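Local coordinates for uncharacterized protein (Bacteroides ovatus, PDB 4DQA) that is of unknown function but, as a two-domain protein with a concanavalin A-like lectin/glucanase domain, probably binds carbohydrate, at residues P52-E57 with P112-S117; W223-L228 with N296-N301; S260-Y265 with Y270-G275. All coordinates share one frame; numbering follows the deposited sequence. Where two conformers were deposited one is given.

Contact 1 of 3, residues P52-E57 with P112-S117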
loop_
_atom_site.group_PDB
_atom_site.type_symbol
_atom_site.label_atom_id
_atom_site.label_comp_id
_atom_site.label_asym_id
_atom_site.label_seq_id
_atom_site.Cartn_x
_atom_site.Cartn_y
_atom_site.Cartn_z
ATOM N N PRO A 52 1.343 -10.294 -23.239
ATOM C CA PRO A 52 1.483 -10.139 -21.787
ATOM C C PRO A 52 2.378 -11.207 -21.141
ATOM O O PRO A 52 2.989 -10.898 -20.116
ATOM C CB PRO A 52 0.042 -10.259 -21.280
ATOM C CG PRO A 52 -0.796 -9.784 -22.422
ATOM C CD PRO A 52 -0.069 -10.238 -23.670
ATOM N N SER A 53 2.459 -12.412 -21.715
ATOM C CA SER A 53 3.313 -13.467 -21.164
ATOM C C SER A 53 4.794 -13.079 -21.149
ATOM O O SER A 53 5.547 -13.606 -20.329
ATOM C CB SER A 53 3.121 -14.834 -21.884
ATOM O OG SER A 53 3.492 -14.751 -23.235
ATOM N N VAL A 54 5.199 -12.150 -22.022
ATOM C CA VAL A 54 6.541 -11.595 -21.990
ATOM C C VAL A 54 6.802 -10.896 -20.647
ATOM O O VAL A 54 7.876 -11.034 -20.040
ATOM C CB VAL A 54 6.681 -10.639 -23.173
ATOM C CG1 VAL A 54 7.848 -9.716 -23.043
ATOM C CG2 VAL A 54 6.740 -11.446 -24.444
ATOM N N VAL A 55 5.804 -10.189 -20.122
ATOM C CA VAL A 55 5.930 -9.541 -18.822
ATOM C C VAL A 55 5.951 -10.573 -17.701
ATOM O O VAL A 55 6.688 -10.453 -16.747
ATOM C CB VAL A 55 4.789 -8.535 -18.609
ATOM C CG1 VAL A 55 4.860 -7.900 -17.232
ATOM C CG2 VAL A 55 4.837 -7.463 -19.700
ATOM N N ASP A 56 5.161 -11.638 -17.847
ATOM C CA ASP A 56 5.181 -12.699 -16.865
ATOM C C ASP A 56 6.553 -13.374 -16.814
ATOM O O ASP A 56 7.045 -13.685 -15.724
ATOM C CB ASP A 56 4.076 -13.715 -17.163
ATOM C CG ASP A 56 2.685 -13.078 -17.220
ATOM O OD1 ASP A 56 2.421 -12.120 -16.471
ATOM O OD2 ASP A 56 1.856 -13.556 -18.019
ATOM N N GLU A 57 7.166 -13.626 -17.969
ATOM C CA GLU A 57 8.508 -14.210 -17.969
ATOM C C GLU A 57 9.525 -13.311 -17.301
ATOM O O GLU A 57 10.417 -13.791 -16.606
ATOM C CB GLU A 57 9.016 -14.513 -19.369
ATOM C CG GLU A 57 8.386 -15.665 -20.063
ATOM C CD GLU A 57 9.062 -15.931 -21.389
ATOM O OE1 GLU A 57 8.733 -15.252 -22.372
ATOM O OE2 GLU A 57 9.908 -16.836 -21.452
ATOM N N PRO A 112 5.942 -3.534 -23.185
ATOM C CA PRO A 112 6.971 -4.231 -23.947
ATOM C C PRO A 112 6.663 -4.114 -25.421
ATOM O O PRO A 112 5.554 -4.454 -25.819
ATOM C CB PRO A 112 6.838 -5.678 -23.473
ATOM C CG PRO A 112 5.380 -5.826 -23.136
ATOM C CD PRO A 112 4.894 -4.450 -22.705
HETATM N N MSE A 113 7.599 -3.579 -26.197
HETATM C CA MSE A 113 7.404 -3.433 -27.634
HETATM C C MSE A 113 8.275 -4.422 -28.401
HETATM O O MSE A 113 9.465 -4.526 -28.156
HETATM C CB MSE A 113 7.787 -2.028 -28.069
HETATM C CG MSE A 113 7.029 -0.900 -27.391
HETATM SE SE MSE A 113 5.137 -0.938 -27.859
HETATM C CE MSE A 113 5.237 -1.216 -29.719
ATOM N N ARG A 114 7.667 -5.122 -29.346
ATOM C CA ARG A 114 8.364 -6.055 -30.194
ATOM C C ARG A 114 8.677 -5.419 -31.516
ATOM O O ARG A 114 7.868 -4.667 -32.045
ATOM C CB ARG A 114 7.486 -7.280 -30.440
ATOM C CG ARG A 114 8.166 -8.357 -31.248
ATOM C CD ARG A 114 7.358 -9.623 -31.227
ATOM N NE ARG A 114 7.396 -10.332 -29.945
ATOM C CZ ARG A 114 8.279 -11.281 -29.635
ATOM N NH1 ARG A 114 9.238 -11.608 -30.500
ATOM N NH2 ARG A 114 8.203 -11.908 -28.460
ATOM N N VAL A 115 9.854 -5.725 -32.053
ATOM C CA VAL A 115 10.182 -5.338 -33.421
ATOM C C VAL A 115 10.118 -6.564 -34.330
ATOM O O VAL A 115 10.458 -7.695 -33.929
ATOM C CB VAL A 115 11.562 -4.609 -33.522
ATOM C CG1 VAL A 115 12.703 -5.532 -33.093
ATOM C CG2 VAL A 115 11.807 -4.080 -34.935
ATOM N N HIS A 116 9.687 -6.330 -35.566
ATOM C CA HIS A 116 9.541 -7.317 -36.614
ATOM C C HIS A 116 10.236 -6.758 -37.861
ATOM O O HIS A 116 10.442 -5.538 -37.979
ATOM C CB HIS A 116 8.061 -7.508 -36.981
ATOM C CG HIS A 116 7.150 -7.754 -35.828
ATOM N ND1 HIS A 116 6.976 -8.991 -35.251
ATOM C CD2 HIS A 116 6.352 -6.905 -35.139
ATOM C CE1 HIS A 116 6.124 -8.890 -34.247
ATOM N NE2 HIS A 116 5.708 -7.639 -34.178
ATOM N N SER A 117 10.555 -7.620 -38.824
ATOM C CA SER A 117 11.059 -7.138 -40.089
ATOM C C SER A 117 10.585 -8.024 -41.223
ATOM O O SER A 117 10.604 -9.244 -41.107
ATOM C CB SER A 117 12.597 -7.102 -40.102
ATOM O OG SER A 117 13.103 -6.647 -41.358
#

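Contact 2 of 3, residues W223-L228 with N296-N301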
loop_
_atom_site.group_PDB
_atom_site.type_symbol
_atom_site.label_atom_id
_atom_site.label_comp_id
_atom_site.label_asym_id
_atom_site.label_seq_id
_atom_site.Cartn_x
_atom_site.Cartn_y
_atom_site.Cartn_z
ATOM N N TRP A 223 5.666 9.895 11.946
ATOM C CA TRP A 223 4.830 8.776 11.524
ATOM C C TRP A 223 5.490 7.441 11.849
ATOM O O TRP A 223 6.667 7.244 11.577
ATOM C CB TRP A 223 4.533 8.837 10.031
ATOM C CG TRP A 223 3.532 9.885 9.690
ATOM C CD1 TRP A 223 3.773 11.126 9.161
ATOM C CD2 TRP A 223 2.123 9.802 9.907
ATOM N NE1 TRP A 223 2.586 11.808 9.038
ATOM C CE2 TRP A 223 1.567 11.023 9.505
ATOM C CE3 TRP A 223 1.274 8.804 10.399
ATOM C CZ2 TRP A 223 0.187 11.264 9.576
ATOM C CZ3 TRP A 223 -0.081 9.047 10.464
ATOM C CH2 TRP A 223 -0.612 10.279 10.069
ATOM N N TYR A 224 4.681 6.538 12.404
ATOM C CA TYR A 224 5.047 5.148 12.621
ATOM C C TYR A 224 3.963 4.242 12.088
ATOM O O TYR A 224 2.767 4.541 12.238
ATOM C CB TYR A 224 5.165 4.844 14.106
ATOM C CG TYR A 224 6.283 5.512 14.856
ATOM C CD1 TYR A 224 7.538 4.964 14.881
ATOM C CD2 TYR A 224 6.066 6.685 15.566
ATOM C CE1 TYR A 224 8.561 5.566 15.591
ATOM C CE2 TYR A 224 7.054 7.293 16.270
ATOM C CZ TYR A 224 8.305 6.738 16.293
ATOM O OH TYR A 224 9.299 7.351 17.043
ATOM N N HIS A 225 4.353 3.110 11.520
ATOM C CA HIS A 225 3.388 2.045 11.308
ATOM C C HIS A 225 3.420 1.128 12.515
ATOM O O HIS A 225 4.513 0.692 12.926
ATOM C CB HIS A 225 3.702 1.252 10.048
ATOM C CG HIS A 225 2.639 0.267 9.709
ATOM N ND1 HIS A 225 2.751 -1.084 9.977
ATOM C CD2 HIS A 225 1.422 0.437 9.131
ATOM C CE1 HIS A 225 1.646 -1.695 9.590
ATOM N NE2 HIS A 225 0.826 -0.796 9.071
ATOM N N VAL A 226 2.264 0.855 13.093
ATOM C CA VAL A 226 2.187 0.007 14.273
ATOM C C VAL A 226 1.220 -1.131 14.012
ATOM O O VAL A 226 0.211 -0.964 13.340
ATOM C CB VAL A 226 1.793 0.772 15.542
ATOM C CG1 VAL A 226 2.796 1.921 15.826
ATOM C CG2 VAL A 226 0.381 1.303 15.477
ATOM N N ALA A 227 1.548 -2.318 14.519
ATOM C CA ALA A 227 0.679 -3.487 14.353
ATOM C C ALA A 227 0.762 -4.425 15.545
ATOM O O ALA A 227 1.811 -4.567 16.194
ATOM C CB ALA A 227 1.011 -4.251 13.067
ATOM N N LEU A 228 -0.365 -5.060 15.842
ATOM C CA LEU A 228 -0.438 -6.133 16.824
ATOM C C LEU A 228 -1.010 -7.338 16.084
ATOM O O LEU A 228 -2.050 -7.207 15.434
ATOM C CB LEU A 228 -1.397 -5.727 17.927
ATOM C CG LEU A 228 -1.878 -6.849 18.853
ATOM C CD1 LEU A 228 -0.747 -7.391 19.717
ATOM C CD2 LEU A 228 -3.018 -6.354 19.713
ATOM N N ASN A 296 5.918 -9.795 6.336
ATOM C CA ASN A 296 6.011 -9.346 4.957
ATOM C C ASN A 296 4.732 -8.657 4.506
ATOM O O ASN A 296 4.771 -7.656 3.799
ATOM C CB ASN A 296 6.342 -10.494 4.021
ATOM C CG ASN A 296 7.780 -10.930 4.145
ATOM O OD1 ASN A 296 8.632 -10.168 4.595
ATOM N ND2 ASN A 296 8.062 -12.157 3.740
ATOM N N GLN A 297 3.589 -9.178 4.932
ATOM C CA GLN A 297 2.328 -8.542 4.550
ATOM C C GLN A 297 2.189 -7.182 5.205
ATOM O O GLN A 297 1.655 -6.250 4.606
ATOM C CB GLN A 297 1.141 -9.436 4.924
ATOM C CG GLN A 297 0.956 -10.601 3.990
ATOM C CD GLN A 297 0.010 -11.662 4.515
ATOM O OE1 GLN A 297 -0.251 -11.773 5.708
ATOM N NE2 GLN A 297 -0.504 -12.478 3.591
ATOM N N LEU A 298 2.647 -7.064 6.439
ATOM C CA LEU A 298 2.589 -5.780 7.105
ATOM C C LEU A 298 3.495 -4.779 6.401
ATOM O O LEU A 298 3.071 -3.661 6.129
ATOM C CB LEU A 298 3.003 -5.914 8.561
ATOM C CG LEU A 298 2.088 -6.748 9.453
ATOM C CD1 LEU A 298 2.757 -6.976 10.791
ATOM C CD2 LEU A 298 0.770 -6.059 9.660
ATOM N N LYS A 299 4.725 -5.181 6.100
ATOM C CA LYS A 299 5.708 -4.290 5.479
ATOM C C LYS A 299 5.286 -3.797 4.130
ATOM O O LYS A 299 5.436 -2.606 3.833
ATOM C CB LYS A 299 7.053 -4.981 5.308
ATOM C CG LYS A 299 7.788 -5.167 6.578
ATOM C CD LYS A 299 8.962 -6.108 6.352
ATOM C CE LYS A 299 9.685 -6.371 7.660
ATOM N NZ LYS A 299 10.702 -7.445 7.522
ATOM N N GLN A 300 4.758 -4.699 3.307
ATOM C CA GLN A 300 4.514 -4.352 1.928
ATOM C C GLN A 300 3.244 -3.549 1.736
ATOM O O GLN A 300 3.115 -2.870 0.731
ATOM C CB GLN A 300 4.469 -5.615 1.088
ATOM C CG GLN A 300 5.846 -6.272 1.024
ATOM C CD GLN A 300 5.881 -7.445 0.084
ATOM O OE1 GLN A 300 5.904 -8.602 0.520
ATOM N NE2 GLN A 300 5.889 -7.158 -1.222
ATOM N N ASN A 301 2.350 -3.573 2.714
ATOM C CA ASN A 301 1.045 -2.932 2.557
ATOM C C ASN A 301 0.784 -1.763 3.501
ATOM O O ASN A 301 -0.348 -1.338 3.659
ATOM C CB ASN A 301 -0.068 -3.963 2.694
ATOM C CG ASN A 301 -0.008 -4.988 1.612
ATOM O OD1 ASN A 301 -0.301 -4.692 0.452
ATOM N ND2 ASN A 301 0.475 -6.173 1.951
#

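Contact 3 of 3, residues S260-Y265 with Y270-G275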
loop_
_atom_site.group_PDB
_atom_site.type_symbol
_atom_site.label_atom_id
_atom_site.label_comp_id
_atom_site.label_asym_id
_atom_site.label_seq_id
_atom_site.Cartn_x
_atom_site.Cartn_y
_atom_site.Cartn_z
ATOM N N SER A 260 -17.489 -7.376 23.279
ATOM C CA SER A 260 -17.808 -7.505 24.689
ATOM C C SER A 260 -17.638 -6.179 25.436
ATOM O O SER A 260 -16.843 -5.300 25.084
ATOM C CB SER A 260 -17.109 -8.701 25.384
ATOM O OG SER A 260 -15.729 -8.811 25.106
ATOM N N ASP A 261 -18.471 -6.040 26.458
ATOM C CA ASP A 261 -18.577 -4.817 27.235
ATOM C C ASP A 261 -18.944 -3.588 26.383
ATOM O O ASP A 261 -19.941 -3.595 25.643
ATOM C CB ASP A 261 -17.279 -4.613 28.016
ATOM C CG ASP A 261 -16.859 -5.854 28.753
ATOM O OD1 ASP A 261 -17.758 -6.626 29.156
ATOM O OD2 ASP A 261 -15.640 -6.066 28.938
HETATM N N MSE A 262 -18.137 -2.536 26.474
HETATM C CA MSE A 262 -18.350 -1.308 25.707
HETATM C C MSE A 262 -18.001 -1.472 24.230
HETATM O O MSE A 262 -18.315 -0.604 23.377
HETATM C CB MSE A 262 -17.473 -0.197 26.278
HETATM C CG MSE A 262 -16.032 -0.210 25.749
HETATM SE SE MSE A 262 -14.949 -1.627 26.548
HETATM C CE MSE A 262 -14.946 -0.960 28.362
ATOM N N GLY A 263 -17.334 -2.584 23.924
ATOM C CA GLY A 263 -17.036 -2.917 22.562
ATOM C C GLY A 263 -15.802 -2.183 22.084
ATOM O O GLY A 263 -15.020 -1.635 22.870
ATOM N N PHE A 264 -15.655 -2.178 20.782
ATOM C CA PHE A 264 -14.445 -1.768 20.115
ATOM C C PHE A 264 -14.473 -0.265 19.860
ATOM O O PHE A 264 -15.460 0.281 19.359
ATOM C CB PHE A 264 -14.338 -2.531 18.793
ATOM C CG PHE A 264 -12.994 -2.479 18.134
ATOM C CD1 PHE A 264 -12.628 -1.395 17.342
ATOM C CD2 PHE A 264 -12.107 -3.544 18.234
ATOM C CE1 PHE A 264 -11.396 -1.334 16.706
ATOM C CE2 PHE A 264 -10.870 -3.487 17.584
ATOM C CZ PHE A 264 -10.522 -2.396 16.812
ATOM N N TYR A 265 -13.363 0.388 20.164
ATOM C CA TYR A 265 -13.195 1.815 19.908
ATOM C C TYR A 265 -11.885 2.104 19.230
ATOM O O TYR A 265 -10.891 1.402 19.452
ATOM C CB TYR A 265 -13.221 2.627 21.214
ATOM C CG TYR A 265 -14.614 2.946 21.700
ATOM C CD1 TYR A 265 -15.316 4.004 21.132
ATOM C CD2 TYR A 265 -15.247 2.184 22.664
ATOM C CE1 TYR A 265 -16.601 4.307 21.564
ATOM C CE2 TYR A 265 -16.550 2.478 23.096
ATOM C CZ TYR A 265 -17.216 3.548 22.506
ATOM O OH TYR A 265 -18.510 3.813 22.969
ATOM N N TYR A 270 -15.038 6.019 24.538
ATOM C CA TYR A 270 -16.082 6.981 24.911
ATOM C C TYR A 270 -16.976 6.437 26.036
ATOM O O TYR A 270 -17.484 5.324 25.943
ATOM C CB TYR A 270 -16.913 7.269 23.655
ATOM C CG TYR A 270 -17.990 8.347 23.752
ATOM C CD1 TYR A 270 -17.828 9.484 24.504
ATOM C CD2 TYR A 270 -19.162 8.210 23.010
ATOM C CE1 TYR A 270 -18.844 10.468 24.566
ATOM C CE2 TYR A 270 -20.142 9.181 23.061
ATOM C CZ TYR A 270 -19.956 10.298 23.813
ATOM O OH TYR A 270 -20.941 11.272 23.887
ATOM N N GLY A 271 -17.145 7.233 27.083
ATOM C CA GLY A 271 -18.030 6.849 28.180
ATOM C C GLY A 271 -17.422 5.909 29.211
ATOM O O GLY A 271 -18.117 5.472 30.133
ATOM N N PHE A 272 -16.137 5.586 29.092
ATOM C CA PHE A 272 -15.533 4.666 30.066
ATOM C C PHE A 272 -15.289 5.399 31.376
ATOM O O PHE A 272 -14.570 6.411 31.424
ATOM C CB PHE A 272 -14.197 4.133 29.540
ATOM C CG PHE A 272 -13.647 2.989 30.345
ATOM C CD1 PHE A 272 -14.460 1.953 30.761
ATOM C CD2 PHE A 272 -12.300 2.936 30.650
ATOM C CE1 PHE A 272 -13.936 0.891 31.487
ATOM C CE2 PHE A 272 -11.787 1.870 31.372
ATOM C CZ PHE A 272 -12.607 0.864 31.793
ATOM N N LYS A 273 -15.817 4.850 32.464
ATOM C CA LYS A 273 -15.782 5.540 33.748
ATOM C C LYS A 273 -14.390 5.654 34.359
ATOM O O LYS A 273 -14.149 6.522 35.194
ATOM C CB LYS A 273 -16.710 4.856 34.763
ATOM C CG LYS A 273 -16.198 3.533 35.290
ATOM C CD LYS A 273 -17.078 3.024 36.440
ATOM C CE LYS A 273 -18.493 2.738 35.963
ATOM N N TRP A 274 -13.479 4.777 33.959
ATOM C CA TRP A 274 -12.137 4.815 34.515
ATOM C C TRP A 274 -11.157 5.559 33.626
ATOM O O TRP A 274 -9.960 5.474 33.840
ATOM C CB TRP A 274 -11.634 3.397 34.757
ATOM C CG TRP A 274 -12.498 2.633 35.692
ATOM C CD1 TRP A 274 -13.295 1.557 35.388
ATOM C CD2 TRP A 274 -12.670 2.875 37.091
ATOM N NE1 TRP A 274 -13.940 1.119 36.516
ATOM C CE2 TRP A 274 -13.577 1.912 37.571
ATOM C CE3 TRP A 274 -12.142 3.812 37.979
ATOM C CZ2 TRP A 274 -13.967 1.856 38.907
ATOM C CZ3 TRP A 274 -12.529 3.757 39.309
ATOM C CH2 TRP A 274 -13.435 2.786 39.756
ATOM N N GLY A 275 -11.671 6.294 32.644
ATOM C CA GLY A 275 -10.835 7.173 31.849
ATOM C C GLY A 275 -11.009 6.884 30.375
ATOM O O GLY A 275 -10.845 5.739 29.921
#

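Contact 1 of 3, residues P52-E57 with P112-S117
In the N-terminal domain, a β-rich domain of the BT_3987-like family and probably E-set in type, the first turn of helix 52-62 packs against a β-sheet: V54 and V55 meet P112 on strand 107-117, and V54 also meets R114. The helix does not run along the strand. The axes of the two short segments come no closer than 9.3 Å and their N-to-C directions differ by 115°, which limits the meeting to one turn and the start of segment 112-117. Side chains alternate along the strand, and P112 and R114 lie on the side that meets the helix, whereas M113 reaches F131 and V115 reaches F11. Both valines lean on the P112 ring from the helix side, each at a different ring carbon. The side chain of V55 crosses the ring at about a right angle and puts CG2 3.8 Å from P112 CG. At the neighbouring ring carbon, V54 CG1 stands 4.2 Å from P112 CB, the two side chains sliding past each other in opposite directions. With CG1 of V54 anti to the backbone N (chi1 163°), this branch faces the proline and leaves CG2 for the arginine. M68 of strand 67-68 also touches both V55 and P112, and V54 extends the apolar patch to I128 and Y130 of strand 128-135. Between the two segments the valines and the proline meet through apolar contacts. R114 flanks the patch, partly exposed: from a CB that does not point at the helix, the chain runs extended through chi2 and then bends, bringing the guanidinium back toward the helix. There the V54 methyl CG2 approaches the edge of the guanidinium, near its plane, 4.3 Å from R114 NH2.

Contact 2 of 3, residues W223-L228 with N296-N301
Helix 295-300 lies over strand 223-231 with A227 facing L298, their CA atoms 7.8 Å apart, while H225 is matched with K299 at the wider CA separation of 8.9 Å. H225 and A227 both point toward the helix; the intervening V226 turns to the other face of the sheet and meets L204. L298 carries the contact. Its CG is anti to the carbonyl carbon (chi1 -65°), and the fork at the end of the side chain reaches down to the strand and receives the alanine methyl. A227 CB lies almost equally far from the two branches, 3.9 Å from L298 CD2 and 4.0 Å from L298 CD1. Y240 and E166, on the strands flanking 223-231, also touch the leucine, which is therefore seated across three neighbouring strands of the antiparallel sheet. The imidazole of H225 comes in beside it at a slant, with CE1 4.2 Å from the backbone O of L298. At the end of the helix the chain is tied back: N301 ND2 donates to Q297 O over 2.9 Å at an N-H...O angle of 158°, in the carbonyl plane and on a lone pair, while N301 O accepts from R287. The bond of H225 NE2 to E166 is weak. Chemically this is a small buried contact in which L298 meets the A227 methyl and the H225 imidazole. Helix and strand of this concanavalin A-like domain therefore meet here through apolar packing, and the polar bonds are made within the helix end or to other residues.

Contact 3 of 3, residues S260-Y265 with Y270-G275
Y265 and Y270 are brought together by different first torsions: CG of Y265 is anti to its carbonyl carbon (chi1 -83°), laying the ring beneath the returning chain, whereas CG of Y270 is anti to the backbone N (chi1 -174°) and carries its own ring off toward Y149, with which it stacks. What covers the Y265 ring is thus mainly the backbone of Y270, whose N sits 3.7 Å above the plane, over the centre. Y270 CB adds an apolar contact, 3.6 Å from Y265 CE1. The second meeting involves selenomethionine M262, whose bent chain brings the terminal methyl to the CD1-CE1 bond of F272. There CE lies 3.8 Å from both F272 CD1 and F272 CE1, approaching the ring obliquely. M262 and F272 each belong to a tight turn, type II' from S260 to G263 and type I from F272 to G275. Two separate side-chain contacts thus hold the loop that follows edge strand 264-266 against the residues leading into and forming that strand, within one of the long connections between strands of a concanavalin A-like β-sandwich.

Overall arrangement
The three contacts are spread over a two-domain chain. Contact 1 belongs to the N-terminal domain and closes before contact 2 opens; their centres are 36 Å apart and nearest atoms about 16 Å. Contacts 2 and 3 share the concanavalin A-like domain, with centres 26 Å apart and nearest atoms about 9 Å. Contact 3 falls within the chain between strand 223-231 and helix 295-300. Contact 2 sets that helix on the eight-stranded antiparallel sheet, whereas contact 3 adjoins edge strand 264-266 of the five-stranded one. Contacts 1 and 3, 58 Å between centres, lie on opposite sides of the chain's centre. None of the three contacts joins the two domains.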